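Side-chain contacts in succinoglycan biosynthesis protein (Bacillus cereus ATCC 14579, PDB 3B55), which binds a calcium ion and is probably an enzyme of the erythromycin esterase-like family, its substrate remaining unestablished: residues K44-H49 and G392-W397; H88-M93 and T341-G346; A119-R124 and N177-N182; L229-I234 and R260-F265; L363-D366 and Y371-I374. The protein carries 1 engineered substitution. One frame throughout, in Å; residues are numbered along the deposited sequence.

Contact 1. Residues K44-H49 and G392-W397; sequences KWLEAH and GVTKTW
Helices 39-49 and 392-398 cross nearly at right angles, with local axes at -103° and 10.4 Å apart, and Trp45 and Thr394 have the closest CA atoms. Thr394 is the central side chain: it comes down on one face of the Trp45 indole, toward its rim. Thr394 OG1 lies 3.6 Å from Trp45 CG, while Thr394 CG2 forms an off-centre CH-pi contact, 4.2 Å from the centroid of the Trp45 six-membered ring. A chi1 of -178° carries the indole toward Thr394. Behind the indole, His49 is laid over the opposite face. Its rotation is steered by a bent bond from His49 ND1 to Trp45 O, 3.2 Å long with an angle of 141°.

Leu46 makes the second half of the contact with its two branches. Leu46 CD2 touches Thr394 CG2 at 4.2 Å, and Leu46 CD1 meets Trp397 CH2 at 4.4 Å, approaching the ring obliquely. Trp397 also belongs to an aromatic group with Tyr37, Tyr371 and His402, and Ile374 and Phe375 of helix 371-376 touch both Leu46 and Trp397. Adhesion between the two segments is mainly van der Waals, the hydroxyl as well as the methyl of Thr394 being laid on the indole. The geometry implies a Trp45 ring held between Thr394 and His49, with Ile385 and Ala390 alongside, and without a polar bond between the two segments.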
# COMPACT_ATOMS: atom_id res chain seq x y z
N LYS A 44 27.40 9.10 -12.10
CA LYS A 44 28.30 8.12 -12.70
C LYS A 44 28.56 6.99 -11.71
O LYS A 44 28.79 5.86 -12.11
CB LYS A 44 29.62 8.79 -13.10
CG LYS A 44 29.49 9.72 -14.30
CD LYS A 44 30.39 9.26 -15.44
CE LYS A 44 30.01 9.88 -16.79
NZ LYS A 44 30.81 11.09 -17.16
N TRP A 45 28.51 7.32 -10.42
CA TRP A 45 28.71 6.32 -9.37
C TRP A 45 27.47 5.43 -9.35
O TRP A 45 27.55 4.22 -9.14
CB TRP A 45 28.88 7.02 -8.02
CG TRP A 45 29.14 6.12 -6.85
CD1 TRP A 45 30.35 5.89 -6.25
CD2 TRP A 45 28.18 5.34 -6.13
NE1 TRP A 45 30.20 5.02 -5.19
CE2 TRP A 45 28.87 4.67 -5.09
CE3 TRP A 45 26.80 5.14 -6.25
CZ2 TRP A 45 28.23 3.82 -4.19
CZ3 TRP A 45 26.15 4.29 -5.35
CH2 TRP A 45 26.87 3.64 -4.33
N LEU A 46 26.31 6.06 -9.57
CA LEU A 46 25.04 5.35 -9.60
C LEU A 46 25.01 4.35 -10.74
O LEU A 46 24.47 3.25 -10.61
CB LEU A 46 23.88 6.33 -9.77
CG LEU A 46 23.64 7.35 -8.66
CD1 LEU A 46 22.62 8.37 -9.12
CD2 LEU A 46 23.16 6.63 -7.41
N GLU A 47 25.59 4.74 -11.87
CA GLU A 47 25.63 3.89 -13.06
C GLU A 47 26.50 2.65 -12.83
O GLU A 47 26.17 1.55 -13.28
CB GLU A 47 26.18 4.69 -14.24
CG GLU A 47 25.45 4.44 -15.54
CD GLU A 47 25.70 5.54 -16.56
OE1 GLU A 47 25.71 6.72 -16.16
OE2 GLU A 47 25.86 5.21 -17.75
N ALA A 48 27.60 2.83 -12.12
CA ALA A 48 28.52 1.74 -11.84
C ALA A 48 27.98 0.76 -10.80
O ALA A 48 28.41 -0.39 -10.75
CB ALA A 48 29.86 2.29 -11.38
N HIS A 49 27.04 1.21 -9.97
CA HIS A 49 26.48 0.34 -8.93
C HIS A 49 25.04 -0.09 -9.19
O HIS A 49 24.46 -0.85 -8.42
CB HIS A 49 26.57 1.02 -7.57
CG HIS A 49 27.96 1.08 -7.02
ND1 HIS A 49 28.95 1.85 -7.60
CD2 HIS A 49 28.54 0.45 -5.97
CE1 HIS A 49 30.08 1.68 -6.94
NE2 HIS A 49 29.86 0.84 -5.94
N GLY A 392 31.15 7.40 -0.35
CA GLY A 392 31.56 8.73 -0.75
C GLY A 392 30.51 9.82 -0.71
O GLY A 392 29.59 9.79 0.12
N VAL A 393 30.64 10.78 -1.62
CA VAL A 393 29.72 11.90 -1.71
C VAL A 393 28.29 11.46 -2.01
O VAL A 393 27.34 12.10 -1.59
CB VAL A 393 30.18 12.90 -2.80
CG1 VAL A 393 31.54 13.49 -2.42
CG2 VAL A 393 30.29 12.18 -4.14
N THR A 394 28.15 10.35 -2.72
CA THR A 394 26.83 9.83 -3.06
C THR A 394 26.07 9.48 -1.80
O THR A 394 24.86 9.67 -1.71
CB THR A 394 26.92 8.58 -3.94
OG1 THR A 394 27.66 8.88 -5.13
CG2 THR A 394 25.53 8.10 -4.33
N LYS A 395 26.80 8.94 -0.82
CA LYS A 395 26.20 8.56 0.44
C LYS A 395 25.69 9.81 1.16
O LYS A 395 24.58 9.82 1.68
CB LYS A 395 27.25 7.85 1.30
CG LYS A 395 26.74 7.37 2.65
CD LYS A 395 27.81 6.55 3.35
CE LYS A 395 27.34 6.04 4.71
NZ LYS A 395 28.30 5.07 5.30
N THR A 396 26.52 10.85 1.18
CA THR A 396 26.18 12.11 1.83
C THR A 396 25.00 12.78 1.14
O THR A 396 24.08 13.28 1.78
CB THR A 396 27.37 13.09 1.79
OG1 THR A 396 28.52 12.46 2.38
CG2 THR A 396 27.04 14.37 2.55
N TRP A 397 25.05 12.79 -0.19
CA TRP A 397 24.00 13.39 -1.01
C TRP A 397 22.66 12.68 -0.79
O TRP A 397 21.61 13.32 -0.77
CB TRP A 397 24.44 13.31 -2.47
CG TRP A 397 23.36 13.54 -3.47
CD1 TRP A 397 22.83 14.75 -3.85
CD2 TRP A 397 22.69 12.55 -4.25
NE1 TRP A 397 21.88 14.56 -4.82
CE2 TRP A 397 21.77 13.21 -5.09
CE3 TRP A 397 22.78 11.15 -4.32
CZ2 TRP A 397 20.95 12.53 -5.99
CZ3 TRP A 397 21.96 10.47 -5.22
CH2 TRP A 397 21.05 11.16 -6.04

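Contact 2. Residues H88-M93 and T341-G346; sequences HEVFTM and TSVYEG
Val90 turns its two methyls to different partners on strand 336-344: Val90 CG1 lies 3.8 Å from Thr341 OG1, and Val90 CG2 lies 4.3 Å from Val343 CG1. With chi1 at 176°, CG1 is anti to the backbone N and CG2 anti to the carbonyl carbon, which spreads the fork over alternate residues of the strand. Thr341 and Val343 both point toward helix 88-104, whereas Ser342 between them points away, as strand alternation requires. The Val90 and Thr341 side chains pass each other at a slant.

In Thr341, chi1 of 44° sets OG1 between the backbone N and the carbonyl carbon. That hydroxyl is bonded to Gly81 O and Ala83 N, at the end of the adjacent parallel strand 77-82 and just beyond it, and so links strand 336-344 to its neighbour in the central sheet. Val436 touches both Val90 and Val343 and extends the apolar patch. The calcium ligand His85 is about 8 Å from Val90, side chain to side chain. Chemically, the helix meets the sheet through apolar carbon, and the one buried hydroxyl facing Val90 has its polar needs met by backbone groups, so it can lie beside a methyl group.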
# COMPACT_ATOMS: atom_id res chain seq x y z
N HIS A 88 1.96 2.76 -16.23
CA HIS A 88 1.97 1.36 -16.66
C HIS A 88 3.22 0.58 -16.25
O HIS A 88 3.12 -0.48 -15.63
CB HIS A 88 1.80 1.31 -18.19
CG HIS A 88 1.86 -0.06 -18.77
ND1 HIS A 88 2.95 -0.52 -19.48
CD2 HIS A 88 0.97 -1.08 -18.76
CE1 HIS A 88 2.73 -1.76 -19.89
NE2 HIS A 88 1.53 -2.12 -19.46
N GLU A 89 4.39 1.11 -16.59
CA GLU A 89 5.66 0.46 -16.29
C GLU A 89 5.90 0.32 -14.80
O GLU A 89 6.54 -0.64 -14.36
CB GLU A 89 6.83 1.23 -16.92
CG GLU A 89 6.81 1.32 -18.45
CD GLU A 89 5.69 2.22 -18.99
OE1 GLU A 89 5.09 3.00 -18.21
OE2 GLU A 89 5.43 2.15 -20.20
N VAL A 90 5.41 1.28 -14.03
CA VAL A 90 5.59 1.21 -12.59
C VAL A 90 4.81 0.02 -12.06
O VAL A 90 5.33 -0.76 -11.26
CB VAL A 90 5.13 2.49 -11.89
CG1 VAL A 90 5.26 2.33 -10.40
CG2 VAL A 90 5.98 3.67 -12.37
N PHE A 91 3.57 -0.12 -12.51
CA PHE A 91 2.75 -1.24 -12.07
C PHE A 91 3.36 -2.58 -12.49
O PHE A 91 3.53 -3.47 -11.65
CB PHE A 91 1.33 -1.18 -12.67
CG PHE A 91 0.43 -0.16 -12.01
CD1 PHE A 91 0.50 0.08 -10.64
CD2 PHE A 91 -0.53 0.52 -12.75
CE1 PHE A 91 -0.36 0.98 -10.02
CE2 PHE A 91 -1.40 1.43 -12.15
CZ PHE A 91 -1.31 1.66 -10.78
N THR A 92 3.71 -2.73 -13.77
CA THR A 92 4.27 -3.99 -14.23
C THR A 92 5.59 -4.36 -13.58
O THR A 92 5.86 -5.53 -13.34
CB THR A 92 4.45 -4.03 -15.76
OG1 THR A 92 5.37 -3.01 -16.16
CG2 THR A 92 3.10 -3.84 -16.47
N MSE A 93 6.43 -3.36 -13.29
CA MSE A 93 7.72 -3.63 -12.66
C MSE A 93 7.49 -4.10 -11.22
O MSE A 93 8.24 -4.93 -10.70
CB MSE A 93 8.59 -2.37 -12.65
CG MSE A 93 10.00 -2.61 -12.16
SE MSE A 93 10.97 -3.93 -13.22
CE MSE A 93 11.52 -2.82 -14.67
N THR A 341 10.02 3.28 -6.02
CA THR A 341 10.23 3.41 -7.46
C THR A 341 10.39 4.88 -7.78
O THR A 341 9.88 5.73 -7.05
CB THR A 341 9.06 2.83 -8.29
OG1 THR A 341 7.80 3.23 -7.72
CG2 THR A 341 9.14 1.31 -8.33
N SER A 342 11.10 5.18 -8.86
CA SER A 342 11.31 6.56 -9.25
C SER A 342 11.25 6.70 -10.76
O SER A 342 11.57 5.76 -11.50
CB SER A 342 12.64 7.07 -8.70
OG SER A 342 12.69 8.49 -8.74
N VAL A 343 10.86 7.87 -11.23
CA VAL A 343 10.73 8.10 -12.65
C VAL A 343 11.59 9.24 -13.15
O VAL A 343 12.34 9.85 -12.39
CB VAL A 343 9.26 8.39 -12.98
CG1 VAL A 343 8.41 7.16 -12.69
CG2 VAL A 343 8.77 9.57 -12.15
N TYR A 344 11.47 9.53 -14.44
CA TYR A 344 12.23 10.60 -15.08
C TYR A 344 11.43 11.30 -16.18
O TYR A 344 11.04 12.45 -16.04
CB TYR A 344 13.54 10.04 -15.64
CG TYR A 344 14.41 11.07 -16.32
CD1 TYR A 344 14.70 12.28 -15.69
CD2 TYR A 344 14.93 10.84 -17.59
CE1 TYR A 344 15.49 13.24 -16.32
CE2 TYR A 344 15.72 11.79 -18.23
CZ TYR A 344 16.00 12.99 -17.59
OH TYR A 344 16.78 13.93 -18.22
N GLU A 345 11.17 10.59 -17.28
CA GLU A 345 10.41 11.18 -18.37
C GLU A 345 9.20 10.33 -18.72
O GLU A 345 9.14 9.14 -18.39
CB GLU A 345 11.29 11.34 -19.62
CG GLU A 345 12.51 12.24 -19.44
CD GLU A 345 13.35 12.37 -20.70
OE1 GLU A 345 13.62 11.33 -21.34
OE2 GLU A 345 13.75 13.50 -21.05
N GLY A 346 8.22 10.95 -19.38
CA GLY A 346 7.03 10.22 -19.76
C GLY A 346 5.71 10.85 -19.34
O GLY A 346 5.67 11.98 -18.86

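Contact 3. Residues A119-R124 and N177-N182; sequences ALELDR and NENVYN
Leu120 reaches from helix 116-128 toward the first turn of helix 178-192 and meets two consecutive residues there. Its CD1 branch does most of the touching: Leu120 CD1 is 3.7 Å from Val180 CG2, the two side chains crossing at about a right angle, and 4.0 Å from Asn179 ND2. Closer to the backbone, Leu120 CB also lies 4.0 Å from Asn179 ND2, so the amide rests along the leucine. Asn179 adopts a rotamer with CG between its own N and carbonyl carbon (chi1 48°), which brings ND2 within bonding range of Asp117 O, the polar partner that holds the amide.

The two helices follow neighbouring parallel strands of the central sheet, helix 116-128 after strand 109-112 and helix 178-192 after the outermost strand 167-172. Their local axes approach to 11.0 Å at 74°, so the contact is confined to a patch where they pass. Asp117 connects them at a second point, its OD2 accepting from Asn177 N just ahead of helix 178-192.

Glu121, next in sequence, is folded at chi2 (-71°), and this bend brings its carboxylate alongside the Asn179 amide. The carboxylate and amide planes are 10° from parallel, yet Glu121 OE2 stays 4.0 Å from Asn179 ND2, too far for a hydrogen bond; any attraction would be electrostatic at most. Glu121 CG stands at the same distance from Asn179 ND2. Farther on, Asp123 ties helix 116-128 to strand 167-172 through Arg167 and Val168.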
# COMPACT_ATOMS: atom_id res chain seq x y z
N ALA A 119 -10.86 -5.73 -0.68
CA ALA A 119 -9.87 -6.79 -0.87
C ALA A 119 -10.40 -8.17 -0.44
O ALA A 119 -9.88 -9.19 -0.89
CB ALA A 119 -8.60 -6.46 -0.11
N LEU A 120 -11.41 -8.20 0.43
CA LEU A 120 -11.98 -9.47 0.86
C LEU A 120 -12.49 -10.21 -0.37
O LEU A 120 -12.48 -11.44 -0.41
CB LEU A 120 -13.15 -9.23 1.83
CG LEU A 120 -12.83 -8.68 3.21
CD1 LEU A 120 -14.11 -8.47 4.00
CD2 LEU A 120 -11.90 -9.64 3.95
N GLU A 121 -12.91 -9.45 -1.37
CA GLU A 121 -13.43 -9.99 -2.63
C GLU A 121 -12.30 -10.33 -3.60
O GLU A 121 -12.44 -11.22 -4.44
CB GLU A 121 -14.37 -8.98 -3.29
CG GLU A 121 -15.66 -8.71 -2.54
CD GLU A 121 -16.63 -9.89 -2.58
OE1 GLU A 121 -16.49 -10.77 -3.45
OE2 GLU A 121 -17.55 -9.92 -1.73
N LEU A 122 -11.18 -9.62 -3.49
CA LEU A 122 -10.05 -9.88 -4.37
C LEU A 122 -9.39 -11.16 -3.89
O LEU A 122 -8.90 -11.96 -4.69
CB LEU A 122 -9.05 -8.72 -4.32
CG LEU A 122 -9.59 -7.34 -4.72
CD1 LEU A 122 -8.50 -6.30 -4.57
CD2 LEU A 122 -10.12 -7.37 -6.15
N ASP A 123 -9.38 -11.34 -2.57
CA ASP A 123 -8.80 -12.53 -1.96
C ASP A 123 -9.60 -13.75 -2.40
O ASP A 123 -9.04 -14.81 -2.71
CB ASP A 123 -8.82 -12.38 -0.44
CG ASP A 123 -8.00 -13.45 0.26
OD1 ASP A 123 -6.84 -13.67 -0.15
OD2 ASP A 123 -8.52 -14.07 1.21
N ARG A 124 -10.92 -13.60 -2.41
CA ARG A 124 -11.81 -14.68 -2.81
C ARG A 124 -11.55 -15.03 -4.28
O ARG A 124 -11.63 -16.20 -4.68
CB ARG A 124 -13.27 -14.25 -2.61
CG ARG A 124 -14.30 -15.24 -3.12
CD ARG A 124 -15.70 -14.86 -2.65
NE ARG A 124 -16.73 -15.74 -3.20
CZ ARG A 124 -17.22 -15.65 -4.43
NH1 ARG A 124 -16.77 -14.71 -5.25
NH2 ARG A 124 -18.16 -16.49 -4.84
N ASN A 177 -17.78 -1.76 3.97
CA ASN A 177 -18.98 -2.31 3.35
C ASN A 177 -19.60 -3.43 4.17
O ASN A 177 -19.05 -3.88 5.17
CB ASN A 177 -18.67 -2.77 1.92
CG ASN A 177 -18.07 -1.64 1.08
OD1 ASN A 177 -18.41 -0.47 1.26
ND2 ASN A 177 -17.19 -2.00 0.14
N GLU A 178 -20.75 -3.90 3.71
CA GLU A 178 -21.50 -4.94 4.39
C GLU A 178 -20.82 -6.31 4.51
O GLU A 178 -21.08 -7.04 5.47
CB GLU A 178 -22.87 -5.07 3.71
CG GLU A 178 -23.95 -5.71 4.56
CD GLU A 178 -25.34 -5.46 3.99
OE1 GLU A 178 -26.32 -6.02 4.54
OE2 GLU A 178 -25.45 -4.71 3.00
N ASN A 179 -19.94 -6.66 3.58
CA ASN A 179 -19.28 -7.96 3.67
C ASN A 179 -18.48 -8.12 4.96
O ASN A 179 -18.37 -9.21 5.50
CB ASN A 179 -18.38 -8.23 2.45
CG ASN A 179 -17.46 -7.07 2.12
OD1 ASN A 179 -17.51 -6.01 2.75
ND2 ASN A 179 -16.61 -7.26 1.12
N VAL A 180 -17.92 -7.02 5.45
CA VAL A 180 -17.14 -7.07 6.69
C VAL A 180 -18.08 -7.40 7.85
O VAL A 180 -17.76 -8.23 8.70
CB VAL A 180 -16.45 -5.72 6.97
CG1 VAL A 180 -15.94 -5.67 8.41
CG2 VAL A 180 -15.30 -5.53 6.00
N TYR A 181 -19.24 -6.75 7.86
CA TYR A 181 -20.24 -6.96 8.90
C TYR A 181 -20.80 -8.38 8.85
O TYR A 181 -21.01 -9.00 9.90
CB TYR A 181 -21.38 -5.95 8.75
CG TYR A 181 -20.97 -4.53 9.06
CD1 TYR A 181 -20.79 -4.11 10.38
CD2 TYR A 181 -20.74 -3.61 8.04
CE1 TYR A 181 -20.39 -2.81 10.67
CE2 TYR A 181 -20.34 -2.31 8.32
CZ TYR A 181 -20.17 -1.92 9.64
OH TYR A 181 -19.78 -0.63 9.92
N ASN A 182 -21.02 -8.91 7.65
CA ASN A 182 -21.54 -10.26 7.51
C ASN A 182 -20.55 -11.31 7.98
O ASN A 182 -20.95 -12.41 8.37
CB ASN A 182 -21.95 -10.56 6.06
CG ASN A 182 -23.16 -9.76 5.62
OD1 ASN A 182 -24.08 -9.52 6.40
ND2 ASN A 182 -23.18 -9.36 4.36

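Contact 4. Residues L229-I234 and R260-F265; sequences LDAKTI and RIIEQF. Engineered in segment 229-234: Thr233 (natural residue Gln).
Helices 221-240 and 250-268, consecutive in the chain, pack side by side as an antiparallel helical hairpin, and Ala231 and Glu263 have the closest CA atoms of the two segments. The local axes are 8.6 Å apart at 159°, and Ala231 CA comes within 5.3 Å of Glu263 CA, a spacing that the small alanine side chain allows. Ala231 CB settles between two residues of the other helix, 3.8 Å from Ile262 CG2 and equally far from Glu263 CG. Ile262 can offer that branch because chi1 of -52°, measured to CG1, leaves CG2 anti to the backbone N. Ile262 is packed further by Tyr181 and Ile184 of helix 178-192.

Glu263 extends beyond CG and crosses Lys232 at about a right angle. The touch is between the carboxylate and the lysine's aliphatic stem: Glu263 OE1 is 3.6 Å from Lys232 CG, whereas it stays 6.3 Å from Lys232 NZ. The other oxygen, Glu263 OE2, is hydrogen-bonded to Ser235 OG. It also faces Arg260 NH1 at 3.8 Å, but it lies well out of the guanidinium plane, so this long ion pair is one of charge alone.

The engineered Thr233 points away from the partner helix; its OG1 bonds to Leu229 O, which also accepts from Thr233 N on the opposite face of its plane. The chemistry is thus divided: a methyl-lined core at Ala231 and Ile262, flanked by a glutamate whose polar link to helix 221-240 is the serine one turn past Ala231, with the nearby lysine and arginine charges probably favouring its ionised form.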
# COMPACT_ATOMS: atom_id res chain seq x y z
N LEU A 229 -18.65 4.32 19.73
CA LEU A 229 -18.89 3.47 20.89
C LEU A 229 -19.51 2.15 20.50
O LEU A 229 -19.27 1.13 21.15
CB LEU A 229 -19.81 4.18 21.89
CG LEU A 229 -19.06 4.65 23.13
CD1 LEU A 229 -18.44 3.46 23.86
CD2 LEU A 229 -17.98 5.62 22.69
N ASP A 230 -20.34 2.15 19.46
CA ASP A 230 -20.96 0.92 19.01
C ASP A 230 -19.88 -0.04 18.51
O ASP A 230 -19.95 -1.24 18.76
CB ASP A 230 -21.96 1.19 17.89
CG ASP A 230 -23.26 1.81 18.40
OD1 ASP A 230 -23.43 1.94 19.63
OD2 ASP A 230 -24.11 2.15 17.56
N ALA A 231 -18.88 0.50 17.82
CA ALA A 231 -17.79 -0.31 17.29
C ALA A 231 -16.93 -0.86 18.43
O ALA A 231 -16.58 -2.04 18.44
CB ALA A 231 -16.93 0.52 16.33
N LYS A 232 -16.59 0.01 19.38
CA LYS A 232 -15.78 -0.40 20.53
C LYS A 232 -16.48 -1.54 21.24
O LYS A 232 -15.86 -2.52 21.65
CB LYS A 232 -15.58 0.75 21.51
CG LYS A 232 -14.49 1.73 21.11
CD LYS A 232 -14.31 2.82 22.16
CE LYS A 232 -13.15 3.75 21.80
NZ LYS A 232 -13.01 4.88 22.77
N THR A 233 -17.79 -1.39 21.39
CA THR A 233 -18.61 -2.39 22.06
C THR A 233 -18.62 -3.73 21.31
O THR A 233 -18.57 -4.78 21.93
CB THR A 233 -20.06 -1.88 22.23
OG1 THR A 233 -20.10 -0.93 23.30
CG2 THR A 233 -21.01 -3.03 22.52
N ILE A 234 -18.70 -3.69 19.98
CA ILE A 234 -18.71 -4.92 19.20
C ILE A 234 -17.40 -5.68 19.43
O ILE A 234 -17.42 -6.88 19.69
CB ILE A 234 -18.88 -4.64 17.70
CG1 ILE A 234 -20.29 -4.12 17.44
CG2 ILE A 234 -18.61 -5.90 16.90
CD1 ILE A 234 -20.60 -3.86 15.98
N ARG A 260 -12.00 -4.70 14.18
CA ARG A 260 -11.01 -3.65 14.36
C ARG A 260 -11.12 -2.63 13.23
O ARG A 260 -10.86 -1.44 13.42
CB ARG A 260 -9.61 -4.26 14.35
CG ARG A 260 -8.54 -3.30 14.78
CD ARG A 260 -8.58 -3.11 16.29
NE ARG A 260 -7.75 -1.98 16.71
CZ ARG A 260 -8.15 -0.71 16.68
NH1 ARG A 260 -9.36 -0.41 16.24
NH2 ARG A 260 -7.32 0.25 17.07
N ILE A 261 -11.48 -3.09 12.04
CA ILE A 261 -11.62 -2.19 10.89
C ILE A 261 -12.73 -1.16 11.12
O ILE A 261 -12.59 -0.00 10.75
CB ILE A 261 -11.91 -2.99 9.60
CG1 ILE A 261 -10.71 -3.87 9.25
CG2 ILE A 261 -12.24 -2.03 8.46
CD1 ILE A 261 -9.45 -3.10 8.89
N ILE A 262 -13.83 -1.60 11.73
CA ILE A 262 -14.96 -0.73 12.02
C ILE A 262 -14.54 0.37 12.99
O ILE A 262 -14.96 1.53 12.85
CB ILE A 262 -16.14 -1.52 12.63
CG1 ILE A 262 -16.46 -2.73 11.75
CG2 ILE A 262 -17.36 -0.62 12.76
CD1 ILE A 262 -17.47 -3.69 12.35
N GLU A 263 -13.73 0.02 13.99
CA GLU A 263 -13.25 1.02 14.95
C GLU A 263 -12.30 1.99 14.25
O GLU A 263 -12.32 3.20 14.53
CB GLU A 263 -12.50 0.36 16.09
CG GLU A 263 -13.35 -0.44 17.07
CD GLU A 263 -12.52 -0.97 18.23
OE1 GLU A 263 -12.20 -0.18 19.15
OE2 GLU A 263 -12.16 -2.16 18.20
N GLN A 264 -11.46 1.46 13.36
CA GLN A 264 -10.51 2.30 12.64
C GLN A 264 -11.26 3.33 11.80
O GLN A 264 -10.89 4.51 11.77
CB GLN A 264 -9.62 1.45 11.73
CG GLN A 264 -8.59 0.59 12.47
CD GLN A 264 -7.83 -0.31 11.52
OE1 GLN A 264 -8.10 -0.34 10.33
NE2 GLN A 264 -6.88 -1.06 12.06
N PHE A 265 -12.31 2.88 11.13
CA PHE A 265 -13.09 3.76 10.30
C PHE A 265 -13.84 4.81 11.12
O PHE A 265 -13.75 6.00 10.83
CB PHE A 265 -14.07 2.95 9.44
CG PHE A 265 -15.00 3.80 8.61
CD1 PHE A 265 -16.21 4.25 9.12
CD2 PHE A 265 -14.63 4.19 7.33
CE1 PHE A 265 -17.04 5.08 8.37
CE2 PHE A 265 -15.45 5.03 6.57
CZ PHE A 265 -16.66 5.47 7.09

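Contact 5. Residues L363-D366 and Y371-I374; sequences LKSD and YNYI
Ser365 and Tyr373 meet where the chain leaves strand 357-362 and enters helix 371-376, and Ser365 is the centre of an inverse gamma turn. The turn is closed by a weak bond from Asp366 N to Lys364 O, and it directs the Ser365 carbonyl at the helix. Ser365 O approaches the Tyr373 ring at its edge, in the ring plane, 3.4 Å from Tyr373 CD1. The ring therefore offers its C-H rim, not a face, to the oxygen. A chi1 of -178°, which sets CG anti to the backbone N, helps to place the CD1 edge beside the Ser365 carbonyl. Asp366 O comes to the same carbon obliquely and at longer range, 4.4 Å from Tyr373 CD1.

The serine hydroxyl is bonded to Tyr344 O of strand 336-344, which ties the turn to the central sheet, and in passing it touches the CB of Asn372. Asn372, for its part, packs against Ser342 and Val343 of that strand and against Ile404 and Phe405. It is the backbone-proximal part of the asparagine that meets the serine: Asn372 CB stands 3.6 Å from Ser365 OG and 4.0 Å from Ser365 CB.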
# COMPACT_ATOMS: atom_id res chain seq x y z
N LEU A 363 5.82 14.25 -17.16
CA LEU A 363 6.97 14.44 -16.29
C LEU A 363 7.88 15.56 -16.79
O LEU A 363 8.16 15.65 -17.98
CB LEU A 363 7.77 13.14 -16.19
CG LEU A 363 7.09 12.03 -15.38
CD1 LEU A 363 7.90 10.74 -15.47
CD2 LEU A 363 6.95 12.49 -13.94
N LYS A 364 8.29 16.43 -15.86
CA LYS A 364 9.19 17.54 -16.16
C LYS A 364 10.33 17.53 -15.15
O LYS A 364 10.31 18.28 -14.17
CB LYS A 364 8.47 18.89 -16.06
CG LYS A 364 7.25 19.05 -16.94
CD LYS A 364 6.86 20.51 -17.10
CE LYS A 364 7.88 21.30 -17.93
NZ LYS A 364 9.11 21.69 -17.18
N SER A 365 11.32 16.67 -15.38
CA SER A 365 12.47 16.59 -14.48
C SER A 365 13.52 17.54 -15.01
O SER A 365 14.59 17.13 -15.45
CB SER A 365 13.00 15.16 -14.45
OG SER A 365 11.96 14.25 -14.18
N ASP A 366 13.19 18.83 -14.96
CA ASP A 366 14.04 19.91 -15.43
C ASP A 366 15.13 20.29 -14.42
O ASP A 366 16.24 20.67 -14.80
CB ASP A 366 13.17 21.14 -15.70
CG ASP A 366 12.42 21.61 -14.45
OD1 ASP A 366 11.74 20.78 -13.80
OD2 ASP A 366 12.49 22.81 -14.11
N TYR A 371 16.34 14.26 -7.48
CA TYR A 371 16.70 12.86 -7.59
C TYR A 371 16.28 12.31 -8.95
O TYR A 371 16.96 11.43 -9.50
CB TYR A 371 16.00 12.06 -6.49
CG TYR A 371 16.56 12.33 -5.11
CD1 TYR A 371 17.83 11.87 -4.75
CD2 TYR A 371 15.80 12.99 -4.14
CE1 TYR A 371 18.32 12.06 -3.47
CE2 TYR A 371 16.29 13.20 -2.87
CZ TYR A 371 17.55 12.72 -2.53
OH TYR A 371 18.02 12.87 -1.25
N ASN A 372 15.18 12.81 -9.48
CA ASN A 372 14.65 12.38 -10.78
C ASN A 372 15.66 12.65 -11.91
O ASN A 372 16.01 11.75 -12.68
CB ASN A 372 13.34 13.11 -11.08
CG ASN A 372 12.24 12.74 -10.10
OD1 ASN A 372 11.55 11.74 -10.29
ND2 ASN A 372 12.10 13.53 -9.04
N TYR A 373 16.12 13.89 -11.99
CA TYR A 373 17.08 14.27 -13.02
C TYR A 373 18.37 13.47 -12.87
O TYR A 373 18.88 12.90 -13.84
CB TYR A 373 17.42 15.76 -12.89
CG TYR A 373 18.39 16.25 -13.95
CD1 TYR A 373 17.93 16.67 -15.19
CD2 TYR A 373 19.77 16.25 -13.72
CE1 TYR A 373 18.80 17.08 -16.18
CE2 TYR A 373 20.66 16.67 -14.71
CZ TYR A 373 20.16 17.08 -15.94
OH TYR A 373 21.01 17.47 -16.95
N ILE A 374 18.90 13.46 -11.65
CA ILE A 374 20.14 12.76 -11.36
C ILE A 374 20.08 11.27 -11.69
O ILE A 374 20.95 10.76 -12.41
CB ILE A 374 20.55 13.04 -9.91
CG1 ILE A 374 20.90 14.53 -9.79
CG2 ILE A 374 21.73 12.16 -9.51
CD1 ILE A 374 21.17 15.03 -8.38

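In the fold
Contact 1 joins helix 39-49 to helix 392-398, closing a loop that contains the other four. Contacts 3 and 4 are nested, in that order, in the loop closed by contact 2; contact 5 follows it. Contacts 1, 2 and 5 share one side of the chain's centre. Contact 5 touches contact 1 (centres 17 Å apart) through Tyr371 and Ile374 against Trp397, and contact 2 (centres 13 Å) through bonds of Ser365 OG to Tyr344 O and Leu363 N to Gly346 O. Opposite, the centres of contacts 1 and 4 are 49 Å apart. Contact 2 lies on sheet strand 336-344, near calcium ligand His85, and contact 3 on helices following strands 109-112 and 167-172; contact 4, centres 17 Å away, is reached through Tyr181 on Ile262.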